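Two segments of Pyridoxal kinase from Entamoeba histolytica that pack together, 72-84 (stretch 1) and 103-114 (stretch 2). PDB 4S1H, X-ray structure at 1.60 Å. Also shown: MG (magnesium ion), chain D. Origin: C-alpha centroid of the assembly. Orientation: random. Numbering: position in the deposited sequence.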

ATOM      1  N   LEU A  72       6.768  17.300  -3.509  1.00 20.75           N
ATOM      2  CA  LEU A  72       5.718  16.393  -3.012  1.00 19.95           C
ATOM      3  C   LEU A  72       5.697  16.234  -1.486  1.00 21.40           C
ATOM      4  O   LEU A  72       4.716  15.723  -0.938  1.00 18.52           O
ATOM      5  N   ASP A  73       6.760  16.697  -0.832  1.00 19.93           N
ATOM      6  CA  ASP A  73       6.890  16.607   0.647  1.00 21.31           C
ATOM      7  C   ASP A  73       6.867  17.957   1.370  1.00 22.15           C
ATOM      8  O   ASP A  73       7.223  18.012   2.562  1.00 22.00           O
ATOM      9  N   LYS A  74       6.437  19.016   0.674  1.00 22.41           N
ATOM     10  CA  LYS A  74       6.578  20.374   1.206  1.00 26.87           C
ATOM     11  C   LYS A  74       5.591  20.653   2.361  1.00 25.99           C
ATOM     12  O   LYS A  74       5.834  21.530   3.169  1.00 31.73           O
ATOM     13  N   ASP A  75       4.496  19.894   2.408  1.00 21.51           N
ATOM     14  CA  ASP A  75       3.374  20.137   3.304  1.00 21.95           C
ATOM     15  C   ASP A  75       3.245  19.075   4.414  1.00 22.40           C
ATOM     16  O   ASP A  75       2.262  19.066   5.128  1.00 21.59           O
ATOM     17  N   ILE A  76       4.238  18.194   4.532  1.00 20.40           N
ATOM     18  CA  ILE A  76       4.248  17.125   5.524  1.00 17.42           C
ATOM     19  C   ILE A  76       4.081  17.730   6.916  1.00 18.05           C
ATOM     20  O   ILE A  76       4.746  18.687   7.218  1.00 19.36           O
ATOM     21  N   GLU A  77       3.118  17.232   7.672  1.00 17.01           N
ATOM     22  CA  GLU A  77       2.940  17.620   9.106  1.00 17.02           C
ATOM     23  C   GLU A  77       3.264  16.498  10.083  1.00 18.02           C
ATOM     24  O   GLU A  77       3.368  16.745  11.299  1.00 16.73           O
ATOM     25  N   PHE A  78       3.391  15.278   9.565  1.00 17.19           N
ATOM     26  CA  PHE A  78       3.532  14.068  10.364  1.00 15.87           C
ATOM     27  C   PHE A  78       4.508  13.139   9.693  1.00 16.87           C
ATOM     28  O   PHE A  78       4.471  12.952   8.464  1.00 15.50           O
ATOM     29  N   LEU A  79       5.375  12.543  10.516  1.00 15.97           N
ATOM     30  CA  LEU A  79       6.358  11.609  10.063  1.00 14.98           C
ATOM     31  C   LEU A  79       6.253  10.359  10.876  1.00 18.82           C
ATOM     32  O   LEU A  79       6.058  10.454  12.089  1.00 14.76           O
ATOM     33  N   VAL A  80       6.367   9.205  10.222  1.00 14.37           N
ATOM     34  CA  VAL A  80       6.430   7.900  10.909  1.00 13.58           C
ATOM     35  C   VAL A  80       7.580   7.116  10.366  1.00 15.73           C
ATOM     36  O   VAL A  80       7.783   7.093   9.129  1.00 15.12           O
ATOM     37  N   THR A  81       8.333   6.481  11.241  1.00 15.34           N
ATOM     38  CA  THR A  81       9.310   5.507  10.834  1.00 14.28           C
ATOM     39  C   THR A  81       9.010   4.200  11.500  1.00 14.62           C
ATOM     40  O   THR A  81       8.511   4.162  12.663  1.00 15.90           O
ATOM     41  N   GLY A  82       9.318   3.110  10.798  1.00 15.80           N
ATOM     42  CA  GLY A  82       9.139   1.765  11.277  1.00 15.91           C
ATOM     43  C   GLY A  82      10.389   0.948  11.113  1.00 16.00           C
ATOM     44  O   GLY A  82      11.464   1.273  11.693  1.00 15.51           O
ATOM     45  N   TYR A  83      10.263  -0.122  10.339  1.00 14.79           N
ATOM     46  CA  TYR A  83      11.320  -1.105  10.193  1.00 15.73           C
ATOM     47  C   TYR A  83      12.397  -0.631   9.238  1.00 17.33           C
ATOM     48  O   TYR A  83      12.068  -0.115   8.170  1.00 17.22           O
ATOM     49  N   PHE A  84      13.663  -0.802   9.638  1.00 16.25           N
ATOM     50  CA  PHE A  84      14.785  -0.631   8.730  1.00 16.16           C
ATOM     51  C   PHE A  84      15.628  -1.908   8.695  1.00 18.09           C
ATOM     52  O   PHE A  84      15.937  -2.479   9.747  1.00 17.94           O
ATOM     53  N   ASN A 103      11.835  23.582   8.567  1.00 59.84           N
ATOM     54  CA  ASN A 103      10.994  24.656   7.994  1.00 99.62           C
ATOM     55  C   ASN A 103       9.553  24.687   8.482  1.00 89.49           C
ATOM     56  O   ASN A 103       8.796  25.600   8.130  1.00121.47           O
ATOM     57  N   LYS A 104       9.176  23.697   9.284  1.00 76.65           N
ATOM     58  CA  LYS A 104       7.806  23.570   9.754  1.00 46.05           C
ATOM     59  C   LYS A 104       7.755  22.678  10.967  1.00 56.77           C
ATOM     60  O   LYS A 104       8.697  21.931  11.240  1.00 45.57           O
ATOM     61  N   LYS A 105       6.652  22.769  11.699  1.00 48.25           N
ATOM     62  CA  LYS A 105       6.400  21.869  12.808  1.00 33.97           C
ATOM     63  C   LYS A 105       5.941  20.521  12.238  1.00 25.64           C
ATOM     64  O   LYS A 105       4.964  20.457  11.487  1.00 38.02           O
ATOM     65  N   VAL A 106       6.689  19.469  12.535  1.00 25.19           N
ATOM     66  CA  VAL A 106       6.383  18.136  12.059  1.00 20.62           C
ATOM     67  C   VAL A 106       6.386  17.221  13.282  1.00 25.56           C
ATOM     68  O   VAL A 106       7.373  17.151  14.002  1.00 30.46           O
ATOM     69  N   TYR A 107       5.273  16.551  13.509  1.00 18.20           N
ATOM     70  CA  TYR A 107       5.131  15.582  14.580  1.00 16.71           C
ATOM     71  C   TYR A 107       5.697  14.224  14.112  1.00 17.10           C
ATOM     72  O   TYR A 107       5.183  13.600  13.185  1.00 17.22           O
ATOM     73  N   PHE A 108       6.758  13.758  14.765  1.00 15.36           N
ATOM     74  CA  PHE A 108       7.436  12.528  14.382  1.00 14.81           C
ATOM     75  C   PHE A 108       7.172  11.430  15.392  1.00 15.17           C
ATOM     76  O   PHE A 108       7.569  11.535  16.563  1.00 14.94           O
ATOM     77  N   LEU A 109       6.442  10.415  14.957  1.00 13.61           N
ATOM     78  CA  LEU A 109       6.245   9.178  15.696  1.00 14.43           C
ATOM     79  C   LEU A 109       7.260   8.170  15.198  1.00 18.27           C
ATOM     80  O   LEU A 109       7.198   7.729  14.045  1.00 14.56           O
ATOM     81  N   CYS A 110       8.193   7.788  16.045  1.00 15.36           N
ATOM     82  CA  CYS A 110       9.192   6.787  15.745  1.00 14.19           C
ATOM     83  C   CYS A 110       8.750   5.478  16.368  1.00 15.65           C
ATOM     84  O   CYS A 110       8.621   5.374  17.595  1.00 16.77           O
ATOM     85  N   ASP A 111       8.486   4.487  15.541  1.00 15.77           N
ATOM     86  CA  ASP A 111       8.140   3.155  16.030  1.00 15.62           C
ATOM     87  C   ASP A 111       9.360   2.275  15.817  1.00 17.82           C
ATOM     88  O   ASP A 111       9.583   1.780  14.719  1.00 18.03           O
ATOM     89  N   PRO A 112      10.191   2.104  16.846  1.00 18.88           N
ATOM     90  CA  PRO A 112      11.402   1.315  16.687  1.00 22.92           C
ATOM     91  C   PRO A 112      11.021  -0.156  16.574  1.00 28.68           C
ATOM     92  O   PRO A 112      10.340  -0.671  17.437  1.00 33.77           O
ATOM     93  N   ILE A 113      11.437  -0.800  15.496  1.00 23.33           N
ATOM     94  CA  ILE A 113      11.156  -2.215  15.252  1.00 23.36           C
ATOM     95  C   ILE A 113      12.468  -2.954  15.366  1.00 33.10           C
ATOM     96  O   ILE A 113      13.303  -2.945  14.469  1.00 33.27           O
ATOM     97  N   LEU A 114      12.649  -3.590  16.501  1.00 22.95           N
ATOM     98  CA  LEU A 114      13.903  -4.266  16.785  1.00 22.19           C
ATOM     99  C   LEU A 114      13.714  -5.724  17.191  1.00 22.57           C
ATOM    100  O   LEU A 114      14.555  -6.562  16.872  1.00 30.36           O
TER

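Two parallel strands, 78-81 and 107-110, form the spine of this contact, their axes approaching to 4.6 Å at an angle of 13°. The backbone sets the register: Y107 N donates to E77 O (2.9 Å), L79 N to Y107 O (2.9 Å), L109 N to L79 O (2.9 Å), T81 N to L109 O (3.3 Å) and D111 N to T81 O (2.9 Å). Side chains alternate from face to face along each strand and bridged partners share a face, which sorts them into two layers: F78, V80, Y107 and L109 on one, L79, T81, F108 and C110 on the other.

The second layer holds the three largest contributors, L79, T81 and F108. L79, with chi1 t and chi2 p, brings CD2 over one face of the F108 ring, 3.9 Å from its centroid and only 20° off the ring normal, a CH-pi contact. F108 has chi1 t and chi2 at 28°, and its ring end comes nearer to the neighbouring strand than its CA-to-CB bond alone would suggest. L79 CB also lies 4.1 Å from V106 CG1. T81, chi1 p, meets the edge of the same ring, with OG1 3.4 Å from F108 CE1. One aromatic ring thus serves two consecutive residues of its layer, a methyl over its face and a hydroxyl at its edge.

That hydroxyl is not left to apolar company. T81 OG1 is hydrogen-bonded to water 1 at 2.7 Å, and the same water donates to G82 O (2.7 Å) and D111 O (3.1 Å), tying the two stretches together beside the T81 and D111 pairing. C110, chi1 t, places SG 3.5 Å from T81 OG1.

The other layer also packs: F78 (chi1 m) sets CD1 3.7 Å from Y107 CB, while the end of the Y107 side chain, chi1 t, leads away; V80 CG2 is 4.4 Å from L109 CB.

Further along stretch 2, I113 points toward stretch 1 with chi1 and chi2 both m. Its CG1 reaches 3.7 Å from G82 C, where glycine offers bare backbone, and its CG2 sits 3.9 Å from Y83 CD1, at the ring edge. Water 2 accepts from I113 N (2.9 Å) and lies 2.6 Å from G82 O; water 3 accepts from F84 N (2.9 Å) and lies 2.7 Å from I113 O. D111, chi1 t, uses its carboxylate differently: OD1 binds MG at 2.0 Å, and D111 OD2 lies 2.8 Å from water 4, itself a magnesium ligand.

At the other end, K104 points toward the turn formed by D73 to I76. Its extended middle, chi2 and chi3 both t, carries CE to 3.2 Å from I76 O, which has no polar partner, and K104 NZ donates to N103 OD1 at 2.9 Å. K74, by contrast, points away, its NZ held in a salt bridge to D75 OD2 at 2.8 Å.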

ATOM      1  CB  LEU A  72       5.871  15.015  -3.686  1.00 21.09           C
ATOM      2  CG  LEU A  72       5.687  15.067  -5.217  1.00 21.73           C
ATOM      3  CD1 LEU A  72       6.053  13.753  -5.889  1.00 26.56           C
ATOM      4  CD2 LEU A  72       4.262  15.462  -5.588  1.00 22.61           C
ATOM      5  CB  ASP A  73       8.175  15.841   1.017  1.00 24.63           C
ATOM      6  CG  ASP A  73       9.456  16.570   0.575  1.00 29.73           C
ATOM      7  OD1 ASP A  73       9.402  17.588  -0.172  1.00 28.66           O
ATOM      8  OD2 ASP A  73      10.545  16.120   0.961  1.00 47.54           O
ATOM      9  CB  LYS A  74       6.469  21.435   0.083  1.00 28.81           C
ATOM     10  CG  LYS A  74       5.119  22.135  -0.025  1.00 39.38           C
ATOM     11  CD  LYS A  74       4.898  22.880  -1.356  1.00 64.31           C
ATOM     12  CE  LYS A  74       3.589  22.475  -2.010  1.00 58.66           C
ATOM     13  NZ  LYS A  74       2.429  23.182  -1.400  1.00 82.36           N
ATOM     14  CB  ASP A  75       2.074  20.162   2.483  1.00 29.21           C
ATOM     15  CG  ASP A  75       2.091  21.231   1.387  1.00 41.16           C
ATOM     16  OD1 ASP A  75       2.330  22.408   1.726  1.00 38.18           O
ATOM     17  OD2 ASP A  75       1.896  20.889   0.196  1.00 58.12           O
ATOM     18  CB  ILE A  76       5.586  16.334   5.435  1.00 18.60           C
ATOM     19  CG1 ILE A  76       5.654  15.523   4.137  1.00 19.34           C
ATOM     20  CG2 ILE A  76       5.802  15.402   6.615  1.00 18.66           C
ATOM     21  CD1 ILE A  76       4.442  14.678   3.864  1.00 26.47           C
ATOM     22  CB  GLU A  77       1.513  18.109   9.337  1.00 20.11           C
ATOM     23  CG  GLU A  77       1.142  19.341   8.516  1.00 24.46           C
ATOM     24  CD  GLU A  77      -0.329  19.714   8.634  1.00 33.90           C
ATOM     25  OE1 GLU A  77      -0.899  19.610   9.744  1.00 42.92           O
ATOM     26  OE2 GLU A  77      -0.919  20.128   7.617  1.00 46.02           O
ATOM     27  CB  PHE A  78       2.181  13.366  10.552  1.00 14.84           C
ATOM     28  CG  PHE A  78       1.178  14.210  11.265  1.00 15.92           C
ATOM     29  CD1 PHE A  78       1.119  14.188  12.675  1.00 18.16           C
ATOM     30  CD2 PHE A  78       0.348  15.058  10.578  1.00 17.17           C
ATOM     31  CE1 PHE A  78       0.216  14.992  13.359  1.00 19.56           C
ATOM     32  CE2 PHE A  78      -0.546  15.882  11.234  1.00 22.00           C
ATOM     33  CZ  PHE A  78      -0.625  15.827  12.623  1.00 18.94           C
ATOM     34  CB  LEU A  79       7.720  12.227  10.233  1.00 16.41           C
ATOM     35  CG  LEU A  79       8.916  11.421   9.782  1.00 32.75           C
ATOM     36  CD1 LEU A  79       8.919  11.237   8.279  1.00 37.59           C
ATOM     37  CD2 LEU A  79      10.150  12.171  10.208  1.00 42.22           C
ATOM     38  CB  VAL A  80       5.162   7.051  10.734  1.00 15.13           C
ATOM     39  CG1 VAL A  80       5.292   5.697  11.418  1.00 16.77           C
ATOM     40  CG2 VAL A  80       3.960   7.793  11.246  1.00 21.17           C
ATOM     41  CB  THR A  81      10.761   5.982  11.058  1.00 15.18           C
ATOM     42  OG1 THR A  81      10.982   6.103  12.463  1.00 16.23           O
ATOM     43  CG2 THR A  81      11.059   7.313  10.369  1.00 17.98           C
ATOM     44  CB  TYR A  83      10.765  -2.435   9.682  1.00 16.73           C
ATOM     45  CG  TYR A  83      11.813  -3.484   9.452  1.00 17.51           C
ATOM     46  CD1 TYR A  83      12.277  -4.277  10.513  1.00 20.76           C
ATOM     47  CD2 TYR A  83      12.354  -3.697   8.190  1.00 17.98           C
ATOM     48  CE1 TYR A  83      13.251  -5.241  10.306  1.00 25.03           C
ATOM     49  CE2 TYR A  83      13.311  -4.658   7.978  1.00 18.38           C
ATOM     50  CZ  TYR A  83      13.757  -5.427   9.026  1.00 20.12           C
ATOM     51  OH  TYR A  83      14.710  -6.390   8.821  1.00 32.99           O
ATOM     52  CB  PHE A  84      15.663   0.524   9.163  1.00 17.08           C
ATOM     53  CG  PHE A  84      14.987   1.846   9.131  1.00 15.74           C
ATOM     54  CD1 PHE A  84      15.043   2.648   8.009  1.00 17.61           C
ATOM     55  CD2 PHE A  84      14.374   2.343  10.282  1.00 16.21           C
ATOM     56  CE1 PHE A  84      14.441   3.886   8.013  1.00 19.89           C
ATOM     57  CE2 PHE A  84      13.799   3.599  10.298  1.00 15.94           C
ATOM     58  CZ  PHE A  84      13.826   4.373   9.160  1.00 17.28           C
ATOM     59  CB  ASN A 103      11.002  24.588   6.464  1.00109.92           C
ATOM     60  CG  ASN A 103      10.365  23.334   5.926  1.00106.49           C
ATOM     61  OD1 ASN A 103      10.622  22.241   6.427  1.00 65.35           O
ATOM     62  ND2 ASN A 103       9.550  23.480   4.888  1.00 59.91           N
ATOM     63  CB  LYS A 104       6.906  23.016   8.646  1.00 47.69           C
ATOM     64  CG  LYS A 104       7.423  21.760   7.964  1.00 48.54           C
ATOM     65  CD  LYS A 104       6.816  21.544   6.579  1.00 43.31           C
ATOM     66  CE  LYS A 104       7.246  20.202   6.007  1.00 47.65           C
ATOM     67  NZ  LYS A 104       8.712  20.108   5.765  1.00 52.96           N
ATOM     68  CB  LYS A 105       5.358  22.450  13.747  1.00 40.10           C
ATOM     69  CG  LYS A 105       5.475  21.872  15.140  1.00 40.41           C
ATOM     70  CD  LYS A 105       4.408  22.389  16.055  1.00 63.39           C
ATOM     71  CE  LYS A 105       4.951  22.544  17.465  1.00 58.65           C
ATOM     72  NZ  LYS A 105       3.953  23.115  18.407  1.00 78.96           N
ATOM     73  CB  VAL A 106       7.399  17.651  11.008  1.00 24.12           C
ATOM     74  CG1 VAL A 106       7.099  16.231  10.532  1.00 29.13           C
ATOM     75  CG2 VAL A 106       7.409  18.617   9.824  1.00 21.18           C
ATOM     76  CB  TYR A 107       3.658  15.469  14.979  1.00 16.78           C
ATOM     77  CG  TYR A 107       3.357  14.624  16.211  1.00 16.53           C
ATOM     78  CD1 TYR A 107       3.362  15.184  17.496  1.00 17.96           C
ATOM     79  CD2 TYR A 107       3.009  13.276  16.096  1.00 15.43           C
ATOM     80  CE1 TYR A 107       3.066  14.406  18.616  1.00 20.43           C
ATOM     81  CE2 TYR A 107       2.719  12.490  17.215  1.00 19.28           C
ATOM     82  CZ  TYR A 107       2.737  13.064  18.468  1.00 18.76           C
ATOM     83  OH  TYR A 107       2.439  12.291  19.571  1.00 29.14           O
ATOM     84  CB  PHE A 108       8.917  12.821  14.193  1.00 16.05           C
ATOM     85  CG  PHE A 108       9.796  11.610  13.953  1.00 16.67           C
ATOM     86  CD1 PHE A 108       9.326  10.432  13.361  1.00 15.73           C
ATOM     87  CD2 PHE A 108      11.141  11.663  14.340  1.00 16.77           C
ATOM     88  CE1 PHE A 108      10.177   9.356  13.149  1.00 15.90           C
ATOM     89  CE2 PHE A 108      11.984  10.603  14.080  1.00 17.44           C
ATOM     90  CZ  PHE A 108      11.508   9.451  13.483  1.00 15.06           C
ATOM     91  CB  LEU A 109       4.814   8.651  15.498  1.00 15.54           C
ATOM     92  CG  LEU A 109       4.378   7.427  16.329  1.00 15.18           C
ATOM     93  CD1 LEU A 109       2.865   7.295  16.261  1.00 20.55           C
ATOM     94  CD2 LEU A 109       5.026   6.132  15.902  1.00 17.39           C
ATOM     95  CB  CYS A 110      10.572   7.204  16.258  1.00 14.34           C
ATOM     96  SG  CYS A 110      11.879   6.022  15.887  1.00 18.03           S
ATOM     97  CB  ASP A 111       6.969   2.637  15.194  1.00 17.11           C
ATOM     98  CG  ASP A 111       6.363   1.400  15.741  1.00 21.88           C
ATOM     99  OD1 ASP A 111       6.516   1.139  16.953  1.00 21.11           O
ATOM    100  OD2 ASP A 111       5.640   0.705  14.969  1.00 19.95           O
ATOM    101  CB  PRO A 112      12.181   1.620  17.953  1.00 30.05           C
ATOM    102  CG  PRO A 112      11.152   1.948  18.980  1.00 25.41           C
ATOM    103  CD  PRO A 112       9.955   2.495  18.236  1.00 20.13           C
ATOM    104  CB  ILE A 113      10.532  -2.482  13.868  1.00 28.59           C
ATOM    105  CG1 ILE A 113       9.366  -1.530  13.618  1.00 30.76           C
ATOM    106  CG2 ILE A 113      10.108  -3.941  13.755  1.00 27.77           C
ATOM    107  CD1 ILE A 113       8.256  -1.604  14.641  1.00 27.58           C
ATOM    108  CB  LEU A 114      14.674  -3.522  17.862  1.00 25.56           C
ATOM    109  CG  LEU A 114      15.014  -2.066  17.573  1.00 28.89           C
ATOM    110  CD1 LEU A 114      15.673  -1.471  18.795  1.00 28.68           C
ATOM    111  CD2 LEU A 114      15.936  -1.967  16.383  1.00 21.65           C
TER
HETATM  112 MG    MG D 302       5.864  -0.288  18.188  1.00 21.93          MG
HETATM  113  O   HOH W   1      11.613   3.553  13.217  1.00 15.80           O
HETATM  114  O   HOH W   2      13.194   0.333  13.439  1.00 26.58           O
HETATM  115  O   HOH W   3      14.412  -1.828  12.262  1.00 25.91           O
HETATM  116  O   HOH W   4       5.266  -1.579  16.493  1.00 20.27           O
HETATM  117  O   HOH W   5       7.636  -1.162  18.199  1.00 18.89           O
HETATM  118  O   HOH W   6       3.720   0.569  18.023  1.00 19.67           O
HETATM  119  O   HOH W   7       5.094  -1.642  19.524  1.00 21.66           O